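Local coordinates for type IV pilus secretin PilQ family protein (Vibrio cholerae, PDB 6W6M) that forms an outer-membrane secretin channel of fourteen subunits, required for natural competence, through which the type IVa competence pilus probably passes, at the interface of chains A and B. Numbering follows the deposited sequence. Chains: chain A/B, Type IV pilus secretin PilQ family protein.

The interface of chains A and B. Residues chain A 425-426, 435-437; chain B 505-506, 520-523.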
loop_
_atom_site.group_PDB
_atom_site.type_symbol
_atom_site.label_atom_id
_atom_site.label_comp_id
_atom_site.label_asym_id
_atom_site.label_seq_id
_atom_site.Cartn_x
_atom_site.Cartn_y
_atom_site.Cartn_z
ATOM N N ARG A 425 52.735 0.965 4.025
ATOM C CA ARG A 425 53.244 2.329 3.927
ATOM C C ARG A 425 52.402 3.113 2.939
ATOM O O ARG A 425 51.751 2.547 2.066
ATOM C CB ARG A 425 54.691 2.394 3.448
ATOM C CG ARG A 425 55.588 1.343 3.939
ATOM C CD ARG A 425 56.563 0.970 2.864
ATOM N NE ARG A 425 57.189 2.139 2.279
ATOM C CZ ARG A 425 58.112 2.077 1.331
ATOM N NH1 ARG A 425 58.641 3.185 0.837
ATOM N NH2 ARG A 425 58.506 0.901 0.876
ATOM N N LEU A 426 52.474 4.431 3.054
ATOM C CA LEU A 426 51.782 5.322 2.136
ATOM C C LEU A 426 52.579 6.604 2.009
ATOM O O LEU A 426 53.325 6.976 2.908
ATOM C CB LEU A 426 50.376 5.659 2.631
ATOM C CG LEU A 426 49.314 4.591 2.746
ATOM C CD1 LEU A 426 48.116 5.196 3.388
ATOM C CD2 LEU A 426 48.983 4.091 1.387
ATOM N N TYR A 435 44.474 5.725 1.719
ATOM C CA TYR A 435 44.258 4.375 2.230
ATOM C C TYR A 435 45.037 3.369 1.396
ATOM O O TYR A 435 45.301 3.588 0.219
ATOM C CB TYR A 435 42.766 4.005 2.250
ATOM C CG TYR A 435 42.142 3.978 0.886
ATOM C CD1 TYR A 435 42.150 2.824 0.130
ATOM C CD2 TYR A 435 41.524 5.104 0.357
ATOM C CE1 TYR A 435 41.565 2.789 -1.104
ATOM C CE2 TYR A 435 40.936 5.073 -0.872
ATOM C CZ TYR A 435 40.962 3.914 -1.600
ATOM O OH TYR A 435 40.381 3.870 -2.837
ATOM N N ILE A 436 45.397 2.253 2.026
ATOM C CA ILE A 436 45.944 1.095 1.324
ATOM C C ILE A 436 45.407 -0.181 1.970
ATOM O O ILE A 436 45.307 -0.268 3.198
ATOM C CB ILE A 436 47.493 1.115 1.284
ATOM C CG1 ILE A 436 48.023 -0.027 0.419
ATOM C CG2 ILE A 436 48.102 1.072 2.662
ATOM C CD1 ILE A 436 49.448 0.077 0.070
ATOM N N GLU A 437 45.059 -1.171 1.139
ATOM C CA GLU A 437 44.314 -2.358 1.553
ATOM C C GLU A 437 44.840 -3.626 0.900
ATOM O O GLU A 437 45.435 -3.587 -0.171
ATOM C CB GLU A 437 42.844 -2.261 1.183
ATOM C CG GLU A 437 41.993 -1.511 2.126
ATOM C CD GLU A 437 40.591 -1.390 1.608
ATOM O OE1 GLU A 437 40.391 -1.681 0.415
ATOM O OE2 GLU A 437 39.686 -1.010 2.382
ATOM N N ARG B 505 44.289 -2.675 -3.278
ATOM C CA ARG B 505 43.830 -1.366 -3.711
ATOM C C ARG B 505 44.682 -0.275 -3.095
ATOM O O ARG B 505 45.130 -0.376 -1.958
ATOM C CB ARG B 505 42.365 -1.138 -3.341
ATOM C CG ARG B 505 41.412 -1.917 -4.179
ATOM C CD ARG B 505 40.011 -1.906 -3.644
ATOM N NE ARG B 505 39.174 -2.796 -4.440
ATOM C CZ ARG B 505 37.928 -3.141 -4.137
ATOM N NH1 ARG B 505 37.352 -2.673 -3.043
ATOM N NH2 ARG B 505 37.261 -3.964 -4.927
ATOM N N ILE B 506 44.876 0.794 -3.858
ATOM C CA ILE B 506 45.522 1.989 -3.343
ATOM C C ILE B 506 44.937 3.194 -4.060
ATOM O O ILE B 506 44.746 3.185 -5.280
ATOM C CB ILE B 506 47.061 1.901 -3.475
ATOM C CG1 ILE B 506 47.724 3.090 -2.800
ATOM C CG2 ILE B 506 47.499 1.801 -4.911
ATOM C CD1 ILE B 506 49.172 2.922 -2.622
ATOM N N LEU B 520 54.370 4.600 -4.555
ATOM C CA LEU B 520 53.162 5.086 -3.905
ATOM C C LEU B 520 52.929 4.382 -2.581
ATOM O O LEU B 520 52.464 4.992 -1.620
ATOM C CB LEU B 520 51.954 4.886 -4.816
ATOM C CG LEU B 520 51.887 5.654 -6.125
ATOM C CD1 LEU B 520 50.693 5.195 -6.919
ATOM C CD2 LEU B 520 51.797 7.125 -5.844
ATOM N N GLY B 521 53.194 3.084 -2.529
ATOM C CA GLY B 521 53.024 2.324 -1.314
ATOM C C GLY B 521 53.475 0.897 -1.510
ATOM O O GLY B 521 53.880 0.487 -2.600
ATOM N N GLY B 522 53.395 0.141 -0.427
ATOM C CA GLY B 522 53.755 -1.260 -0.464
ATOM C C GLY B 522 53.329 -1.935 0.811
ATOM O O GLY B 522 52.911 -1.290 1.770
ATOM N N ILE B 523 53.433 -3.255 0.804
ATOM C CA ILE B 523 53.135 -4.061 1.984
ATOM C C ILE B 523 54.214 -5.119 2.127
ATOM O O ILE B 523 54.593 -5.762 1.149
ATOM C CB ILE B 523 51.736 -4.707 1.922
ATOM C CG1 ILE B 523 50.645 -3.648 1.966
ATOM C CG2 ILE B 523 51.530 -5.652 3.083
ATOM C CD1 ILE B 523 49.283 -4.155 1.655
#
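A:Ile436 and B:Ile506, facing residues of one antiparallel strand pairing, turn their side chains toward a second, a worked example of how secretin subunits join their beta-strands edge to edge while aliphatic side chains pack between the two pairings. The two isoleucines run alongside one another with their tips facing one direction, their CD1 methyls 3.9 Å apart. In both, CG1 stands anti to the backbone N (chi1 -174° in each), which, with the same extended chi2, lays the ethyl arms parallel and toward the second pairing, where the CD1 methyl of A:Ile436 comes 4.0 Å from the backbone N of B:Gly522. A:Leu426 approaches from that second pairing, running antiparallel to B:Ile506, and its CD2 methyl reaches 4.2 Å from B:Ile506 CD1.

Backbone hydrogen bonds fix the strands that carry this small aliphatic cluster. In the first pairing, between strands 434-438 and 496-513, A:Glu437 N donates to B:Arg505 O at 3.2 Å; the return bond, from B:Arg505 N to A:Glu437 O, is weak. In the second, between strands 404-429 and 518-534, A:Arg425 N donates to B:Gly522 O at 3.2 Å.

Farther out, the extended side chains of A:Glu437 and B:Arg505 cross obliquely, their carboxylate and guanidinium planes 35° apart. Their opposite charges may attract at longer range without pairing directly: A:Glu437 OE1 of the carboxylate stays 4.7 Å from B:Arg505 NH1 of the guanidinium.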